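Local structure of glucokinase (Leishmania braziliensis MHOM/BR/75/M2904, 6EDI) at residues A[345-350]-A[389-394]; A[175-180]-A[393-398]. The protein probably phosphorylates D-glucose, using ATP as the phosphate donor. All coordinates share one frame; numbering follows the deposited sequence.

Contact 1. Residues A[345-350]-A[389-394]; sequences TCVLMG and TFLRQV
The carbonyl oxygen of Cys346 is gripped twice: Leu391 N points its hydrogen nearly along the C=O axis at 2.8 Å from Cys346 O, and Phe390 CA adds a CA-H...O contact to the same oxygen. Leu391 O also has two partners, Leu348 N at 2.8 Å, nearly straight (169°) but above the carbonyl plane, and Val347 CA. Bonds from Cys346 N to Thr389 O and from Gln393 N to Leu348 O complete the parallel pairing of neighbouring strands in the mixed sheet, with a helix-rich beta-alpha-beta crossover leading from 345-348 to 389-393. On the face shared with helix 317-341, the paired residues Cys346 and Phe390 point the same way, so Cys346 CB lies over the centre of the Phe390 ring, 3.7 Å from its centroid. Cys346 SG, anti to the backbone N (chi1 173°), is carried over the same face to 3.6 Å from Phe390 CE2. Leu348 CD1 meets the ring obliquely. Val347 and Leu391 cross on the other face. Beyond strand 345-348, the extended Gln393 side chain turns OE1 to Gly350 N at 2.9 Å, the donor above the amide carbonyl plane; Gly350 is the N-cap of helix 351-355.

Contact 2. Residues A[175-180]-A[393-398]; sequences SDYFKV and QVSSVN
Strand 178-182 forms one margin of the six-stranded mixed sheet and runs antiparallel to 389-393, with Phe178 and Gln393 as a non-hydrogen-bonded pair. Hydrogen bonding centres on two successive carbonyls, Asp176 O and Tyr177 O, just before the strand. Tyr177 O takes two successive N-H groups as strand 389-393 gives way to loop: Val394 N at 2.8 Å, nearly straight but above the carbonyl plane, and Ser395 N in a weak bond. Ser395 OG gives its proton to Asp176 O at 2.7 Å, in the carbonyl plane. Gln393 NE2 also bonds to Ser395 O (2.9 Å), which lies near the amide plane, so the side chain folds back on the backbone two residues on. Of the two aromatic rings, Phe178 receives Gln393 CG over one face, 4.1 Å from its centroid and offset toward the rim, with the amide plane tilted 30° from the ring. Tyr177 CE2 meets Val397 CB obliquely at 3.7 Å, the side chains crossing at about a right angle; Ser396 O lies in plane at the ring edge, and the hydroxyl bonds to Val16 N. The aliphatic contact is Lys179 CG, anti to the carbonyl carbon (chi1 -83°), 3.7 Å from Val394 CG1.

Contacts 1 and 2 lie 8 Å apart between centres and occupy successive strands of one mixed sheet, in the order 178-182, 389-393, 345-348. Along the chain 175-180 comes first, then 345-350, and the contacts finish on the overlapping segments 389-394 and 393-398, which share Gln393 and Val394. Strand 389-393 therefore lies between a parallel and an antiparallel neighbour: Arg392 O faces Lys179 N at 2.8 Å, a probable hydrogen bond, and Val347 CG1 packs against Phe178 CE2 at 3.3 Å. The final segment leads toward helix 399-409 and touches strand 16-20, at the edge of the other six-stranded sheet, thereby linking the two sheets, consistent with the two-lobed actin-like ATPase fold.

Contact 1. Residues A[345-350]-A[389-394]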
ATOM      1  N   THR A 345      11.690   7.122   1.595  1.00 23.91           N
ATOM      2  CA  THR A 345      11.681   7.852   2.849  1.00 21.67           C
ATOM      3  C   THR A 345      10.601   7.317   3.766  1.00 23.81           C
ATOM      4  O   THR A 345       9.602   6.728   3.325  1.00 24.72           O
ATOM      5  CB  THR A 345      11.437   9.354   2.638  1.00 24.58           C
ATOM      6  OG1 THR A 345      10.162   9.538   2.013  1.00 24.93           O
ATOM      7  CG2 THR A 345      12.540   9.984   1.772  1.00 23.16           C
ATOM      8  N   CYS A 346      10.799   7.525   5.054  1.00 26.17           N
ATOM      9  CA  CYS A 346       9.748   7.273   6.016  1.00 22.04           C
ATOM     10  C   CYS A 346       9.682   8.498   6.899  1.00 24.96           C
ATOM     11  O   CYS A 346      10.710   8.968   7.382  1.00 26.76           O
ATOM     12  CB  CYS A 346      10.052   6.043   6.857  1.00 24.70           C
ATOM     13  SG  CYS A 346       8.898   5.784   8.207  1.00 23.36           S
ATOM     14  N   VAL A 347       8.474   9.017   7.078  1.00 21.74           N
ATOM     15  CA  VAL A 347       8.265  10.246   7.835  1.00 21.06           C
ATOM     16  C   VAL A 347       7.487   9.976   9.114  1.00 24.61           C
ATOM     17  O   VAL A 347       6.409   9.368   9.093  1.00 24.23           O
ATOM     18  CB  VAL A 347       7.492  11.270   7.010  1.00 22.58           C
ATOM     19  CG1 VAL A 347       7.018  12.422   7.913  1.00 27.12           C
ATOM     20  CG2 VAL A 347       8.342  11.785   5.858  1.00 20.30           C
ATOM     21  N   LEU A 348       8.030  10.444  10.234  1.00 24.27           N
ATOM     22  CA  LEU A 348       7.334  10.344  11.510  1.00 24.13           C
ATOM     23  C   LEU A 348       6.804  11.733  11.812  1.00 25.00           C
ATOM     24  O   LEU A 348       7.580  12.689  11.887  1.00 28.45           O
ATOM     25  CB  LEU A 348       8.288   9.878  12.617  1.00 26.09           C
ATOM     26  CG  LEU A 348       8.680   8.401  12.746  1.00 30.21           C
ATOM     27  CD1 LEU A 348       9.317   7.888  11.487  1.00 33.12           C
ATOM     28  CD2 LEU A 348       9.629   8.192  13.951  1.00 26.74           C
ATOM     29  N   MET A 349       5.489  11.863  11.967  1.00 27.70           N
ATOM     30  CA  MET A 349       4.913  13.200  12.097  1.00 28.66           C
ATOM     31  C   MET A 349       3.760  13.311  13.091  1.00 27.29           C
ATOM     32  O   MET A 349       3.435  12.355  13.807  1.00 27.92           O
ATOM     33  CB  MET A 349       4.511  13.716  10.711  1.00 28.14           C
ATOM     34  CG  MET A 349       3.227  13.131  10.142  1.00 22.62           C
ATOM     35  SD  MET A 349       2.960  13.742   8.458  1.00 33.27           S
ATOM     36  CE  MET A 349       1.192  13.688   8.306  1.00 31.44           C
ATOM     37  N   GLY A 350       3.163  14.497  13.168  1.00 27.72           N
ATOM     38  CA  GLY A 350       2.095  14.739  14.128  1.00 26.57           C
ATOM     39  C   GLY A 350       2.540  15.568  15.326  1.00 27.61           C
ATOM     40  O   GLY A 350       3.744  15.687  15.598  1.00 27.77           O
ATOM     41  N   THR A 389      15.570   6.558   4.121  1.00 26.89           N
ATOM     42  CA  THR A 389      15.879   7.783   4.845  1.00 25.67           C
ATOM     43  C   THR A 389      14.705   8.102   5.762  1.00 29.64           C
ATOM     44  O   THR A 389      13.564   8.177   5.295  1.00 28.57           O
ATOM     45  CB  THR A 389      16.111   8.938   3.844  1.00 28.01           C
ATOM     46  OG1 THR A 389      17.283   8.660   3.069  1.00 25.82           O
ATOM     47  CG2 THR A 389      16.273  10.276   4.551  1.00 28.33           C
ATOM     48  N   PHE A 390      14.966   8.265   7.064  1.00 27.67           N
ATOM     49  CA  PHE A 390      13.906   8.597   8.022  1.00 31.37           C
ATOM     50  C   PHE A 390      13.917  10.072   8.362  1.00 27.88           C
ATOM     51  O   PHE A 390      14.985  10.669   8.530  1.00 26.87           O
ATOM     52  CB  PHE A 390      14.025   7.794   9.317  1.00 24.36           C
ATOM     53  CG  PHE A 390      13.349   6.447   9.265  1.00 29.58           C
ATOM     54  CD1 PHE A 390      13.713   5.505   8.311  1.00 26.93           C
ATOM     55  CD2 PHE A 390      12.363   6.122  10.181  1.00 26.44           C
ATOM     56  CE1 PHE A 390      13.092   4.263   8.273  1.00 28.13           C
ATOM     57  CE2 PHE A 390      11.744   4.896  10.163  1.00 24.43           C
ATOM     58  CZ  PHE A 390      12.098   3.960   9.204  1.00 26.80           C
ATOM     59  N   LEU A 391      12.721  10.647   8.423  1.00 27.46           N
ATOM     60  CA  LEU A 391      12.534  12.062   8.742  1.00 26.75           C
ATOM     61  C   LEU A 391      11.551  12.208   9.901  1.00 27.01           C
ATOM     62  O   LEU A 391      10.715  11.335  10.125  1.00 26.01           O
ATOM     63  CB  LEU A 391      12.004  12.833   7.523  1.00 26.13           C
ATOM     64  CG  LEU A 391      12.744  12.759   6.189  1.00 31.02           C
ATOM     65  CD1 LEU A 391      12.019  13.635   5.178  1.00 28.92           C
ATOM     66  CD2 LEU A 391      14.197  13.198   6.327  1.00 29.31           C
ATOM     67  N   ARG A 392      11.638  13.343  10.595  1.00 24.81           N
ATOM     68  CA  ARG A 392      10.853  13.666  11.778  1.00 30.27           C
ATOM     69  C   ARG A 392      10.279  15.059  11.637  1.00 24.15           C
ATOM     70  O   ARG A 392      11.029  15.988  11.356  1.00 26.20           O
ATOM     71  CB  ARG A 392      11.813  13.784  12.940  1.00 32.90           C
ATOM     72  CG  ARG A 392      11.696  12.790  13.998  1.00 40.50           C
ATOM     73  CD  ARG A 392      12.856  13.063  14.907  1.00 41.85           C
ATOM     74  NE  ARG A 392      12.747  14.413  15.424  1.00 46.28           N
ATOM     75  CZ  ARG A 392      13.781  15.202  15.671  1.00 41.68           C
ATOM     76  NH1 ARG A 392      15.004  14.761  15.455  1.00 40.46           N
ATOM     77  NH2 ARG A 392      13.577  16.421  16.144  1.00 31.56           N
ATOM     78  N   GLN A 393       8.987  15.234  11.892  1.00 27.82           N
ATOM     79  CA  GLN A 393       8.419  16.581  11.925  1.00 26.14           C
ATOM     80  C   GLN A 393       8.947  17.369  13.126  1.00 28.97           C
ATOM     81  O   GLN A 393       8.980  16.851  14.239  1.00 27.00           O
ATOM     82  CB  GLN A 393       6.890  16.530  11.982  1.00 26.95           C
ATOM     83  CG  GLN A 393       6.270  17.881  11.663  1.00 23.51           C
ATOM     84  CD  GLN A 393       4.763  17.877  11.677  1.00 28.93           C
ATOM     85  OE1 GLN A 393       4.129  16.821  11.733  1.00 26.08           O
ATOM     86  NE2 GLN A 393       4.169  19.080  11.650  1.00 24.90           N
ATOM     87  N   VAL A 394       9.343  18.626  12.900  1.00 28.09           N
ATOM     88  CA  VAL A 394       9.823  19.484  13.986  1.00 26.56           C
ATOM     89  C   VAL A 394       9.025  20.774  14.147  1.00 32.81           C
ATOM     90  O   VAL A 394       9.057  21.391  15.216  1.00 32.73           O
ATOM     91  CB  VAL A 394      11.316  19.826  13.833  1.00 28.39           C
ATOM     92  CG1 VAL A 394      12.160  18.564  13.905  1.00 25.80           C
ATOM     93  CG2 VAL A 394      11.576  20.573  12.519  1.00 28.14           C
TER

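Contact 2. Residues A[175-180]-A[393-398]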
ATOM      1  N   SER A 175      12.630  21.009   4.525  1.00 25.54           N
ATOM      2  CA  SER A 175      13.608  21.077   5.609  1.00 30.74           C
ATOM      3  C   SER A 175      13.211  22.051   6.744  1.00 32.90           C
ATOM      4  O   SER A 175      13.706  21.946   7.866  1.00 30.93           O
ATOM      5  CB  SER A 175      14.997  21.427   5.065  1.00 28.12           C
ATOM      6  OG  SER A 175      15.003  22.703   4.470  1.00 30.26           O
ATOM      7  N   ASP A 176      12.332  23.004   6.457  1.00 27.61           N
ATOM      8  CA  ASP A 176      11.876  23.904   7.521  1.00 30.96           C
ATOM      9  C   ASP A 176      10.926  23.208   8.499  1.00 33.09           C
ATOM     10  O   ASP A 176      10.769  23.652   9.630  1.00 34.88           O
ATOM     11  CB  ASP A 176      11.225  25.158   6.934  1.00 29.81           C
ATOM     12  CG  ASP A 176      12.197  25.995   6.116  1.00 36.84           C
ATOM     13  OD1 ASP A 176      13.192  26.484   6.680  1.00 43.66           O
ATOM     14  OD2 ASP A 176      11.963  26.164   4.904  1.00 43.97           O
ATOM     15  N   TYR A 177      10.324  22.101   8.073  1.00 27.75           N
ATOM     16  CA  TYR A 177       9.287  21.441   8.862  1.00 29.42           C
ATOM     17  C   TYR A 177       9.681  20.049   9.331  1.00 29.57           C
ATOM     18  O   TYR A 177       9.086  19.502  10.264  1.00 30.78           O
ATOM     19  CB  TYR A 177       7.962  21.410   8.084  1.00 25.85           C
ATOM     20  CG  TYR A 177       7.396  22.790   7.894  1.00 26.79           C
ATOM     21  CD1 TYR A 177       7.858  23.608   6.877  1.00 29.92           C
ATOM     22  CD2 TYR A 177       6.431  23.293   8.750  1.00 29.63           C
ATOM     23  CE1 TYR A 177       7.366  24.884   6.706  1.00 31.76           C
ATOM     24  CE2 TYR A 177       5.931  24.577   8.590  1.00 31.00           C
ATOM     25  CZ  TYR A 177       6.408  25.367   7.567  1.00 34.47           C
ATOM     26  OH  TYR A 177       5.920  26.647   7.384  1.00 37.04           O
ATOM     27  N   PHE A 178      10.696  19.488   8.681  1.00 29.87           N
ATOM     28  CA  PHE A 178      11.129  18.129   8.944  1.00 28.64           C
ATOM     29  C   PHE A 178      12.645  18.072   9.056  1.00 26.63           C
ATOM     30  O   PHE A 178      13.344  18.844   8.395  1.00 32.69           O
ATOM     31  CB  PHE A 178      10.621  17.208   7.823  1.00 26.34           C
ATOM     32  CG  PHE A 178       9.143  16.970   7.887  1.00 27.27           C
ATOM     33  CD1 PHE A 178       8.251  17.871   7.327  1.00 24.97           C
ATOM     34  CD2 PHE A 178       8.646  15.870   8.561  1.00 28.27           C
ATOM     35  CE1 PHE A 178       6.878  17.663   7.400  1.00 27.02           C
ATOM     36  CE2 PHE A 178       7.277  15.660   8.655  1.00 29.20           C
ATOM     37  CZ  PHE A 178       6.389  16.552   8.074  1.00 27.18           C
ATOM     38  N   LYS A 179      13.143  17.162   9.888  1.00 26.44           N
ATOM     39  CA  LYS A 179      14.584  16.980  10.088  1.00 29.56           C
ATOM     40  C   LYS A 179      14.939  15.531   9.825  1.00 29.90           C
ATOM     41  O   LYS A 179      14.117  14.639  10.061  1.00 27.86           O
ATOM     42  CB  LYS A 179      14.983  17.317  11.529  1.00 29.59           C
ATOM     43  CG  LYS A 179      15.195  18.776  11.804  1.00 35.65           C
ATOM     44  CD  LYS A 179      16.506  18.978  12.556  1.00 41.30           C
ATOM     45  CE  LYS A 179      17.103  20.363  12.288  1.00 51.08           C
ATOM     46  NZ  LYS A 179      18.603  20.363  12.384  1.00 51.88           N
ATOM     47  N   VAL A 180      16.170  15.290   9.389  1.00 28.51           N
ATOM     48  CA  VAL A 180      16.612  13.936   9.102  1.00 27.66           C
ATOM     49  C   VAL A 180      16.938  13.203  10.381  1.00 30.36           C
ATOM     50  O   VAL A 180      17.708  13.693  11.203  1.00 30.82           O
ATOM     51  CB  VAL A 180      17.846  13.933   8.197  1.00 26.58           C
ATOM     52  CG1 VAL A 180      18.362  12.512   7.984  1.00 31.00           C
ATOM     53  CG2 VAL A 180      17.498  14.571   6.882  1.00 23.00           C
ATOM     54  N   GLN A 393       8.987  15.234  11.892  1.00 27.82           N
ATOM     55  CA  GLN A 393       8.419  16.581  11.925  1.00 26.14           C
ATOM     56  C   GLN A 393       8.947  17.369  13.126  1.00 28.97           C
ATOM     57  O   GLN A 393       8.980  16.851  14.239  1.00 27.00           O
ATOM     58  CB  GLN A 393       6.890  16.530  11.982  1.00 26.95           C
ATOM     59  CG  GLN A 393       6.270  17.881  11.663  1.00 23.51           C
ATOM     60  CD  GLN A 393       4.763  17.877  11.677  1.00 28.93           C
ATOM     61  OE1 GLN A 393       4.129  16.821  11.733  1.00 26.08           O
ATOM     62  NE2 GLN A 393       4.169  19.080  11.650  1.00 24.90           N
ATOM     63  N   VAL A 394       9.343  18.626  12.900  1.00 28.09           N
ATOM     64  CA  VAL A 394       9.823  19.484  13.986  1.00 26.56           C
ATOM     65  C   VAL A 394       9.025  20.774  14.147  1.00 32.81           C
ATOM     66  O   VAL A 394       9.057  21.391  15.216  1.00 32.73           O
ATOM     67  CB  VAL A 394      11.316  19.826  13.833  1.00 28.39           C
ATOM     68  CG1 VAL A 394      12.160  18.564  13.905  1.00 25.80           C
ATOM     69  CG2 VAL A 394      11.576  20.573  12.519  1.00 28.14           C
ATOM     70  N   SER A 395       8.335  21.206  13.091  1.00 28.49           N
ATOM     71  CA  SER A 395       7.575  22.460  13.146  1.00 33.46           C
ATOM     72  C   SER A 395       6.104  22.177  12.905  1.00 34.97           C
ATOM     73  O   SER A 395       5.748  21.500  11.930  1.00 33.04           O
ATOM     74  CB  SER A 395       8.063  23.459  12.085  1.00 36.67           C
ATOM     75  OG  SER A 395       9.478  23.530  12.007  1.00 35.56           O
ATOM     76  N   SER A 396       5.247  22.695  13.777  1.00 31.81           N
ATOM     77  CA  SER A 396       3.810  22.510  13.620  1.00 29.81           C
ATOM     78  C   SER A 396       3.309  23.256  12.390  1.00 32.81           C
ATOM     79  O   SER A 396       3.894  24.260  11.980  1.00 29.07           O
ATOM     80  CB  SER A 396       3.069  22.990  14.868  1.00 34.38           C
ATOM     81  OG  SER A 396       3.363  22.144  15.961  1.00 36.31           O
ATOM     82  N   VAL A 397       2.233  22.756  11.797  1.00 32.76           N
ATOM     83  CA  VAL A 397       1.699  23.339  10.571  1.00 28.16           C
ATOM     84  C   VAL A 397       0.355  22.707  10.298  1.00 29.15           C
ATOM     85  O   VAL A 397       0.078  21.617  10.787  1.00 27.81           O
ATOM     86  CB  VAL A 397       2.663  23.137   9.373  1.00 31.58           C
ATOM     87  CG1 VAL A 397       2.676  21.685   8.907  1.00 31.93           C
ATOM     88  CG2 VAL A 397       2.292  24.070   8.226  1.00 34.83           C
ATOM     89  N   ASN A 398      -0.504  23.396   9.552  1.00 24.60           N
ATOM     90  CA  ASN A 398      -1.801  22.836   9.238  1.00 28.79           C
ATOM     91  C   ASN A 398      -1.652  21.877   8.071  1.00 29.01           C
ATOM     92  O   ASN A 398      -2.034  22.193   6.939  1.00 26.08           O
ATOM     93  CB  ASN A 398      -2.798  23.953   8.942  1.00 34.55           C
ATOM     94  CG  ASN A 398      -3.053  24.825  10.154  1.00 39.04           C
ATOM     95  OD1 ASN A 398      -3.800  24.444  11.048  1.00 43.83           O
ATOM     96  ND2 ASN A 398      -2.415  25.992  10.202  1.00 42.86           N
TER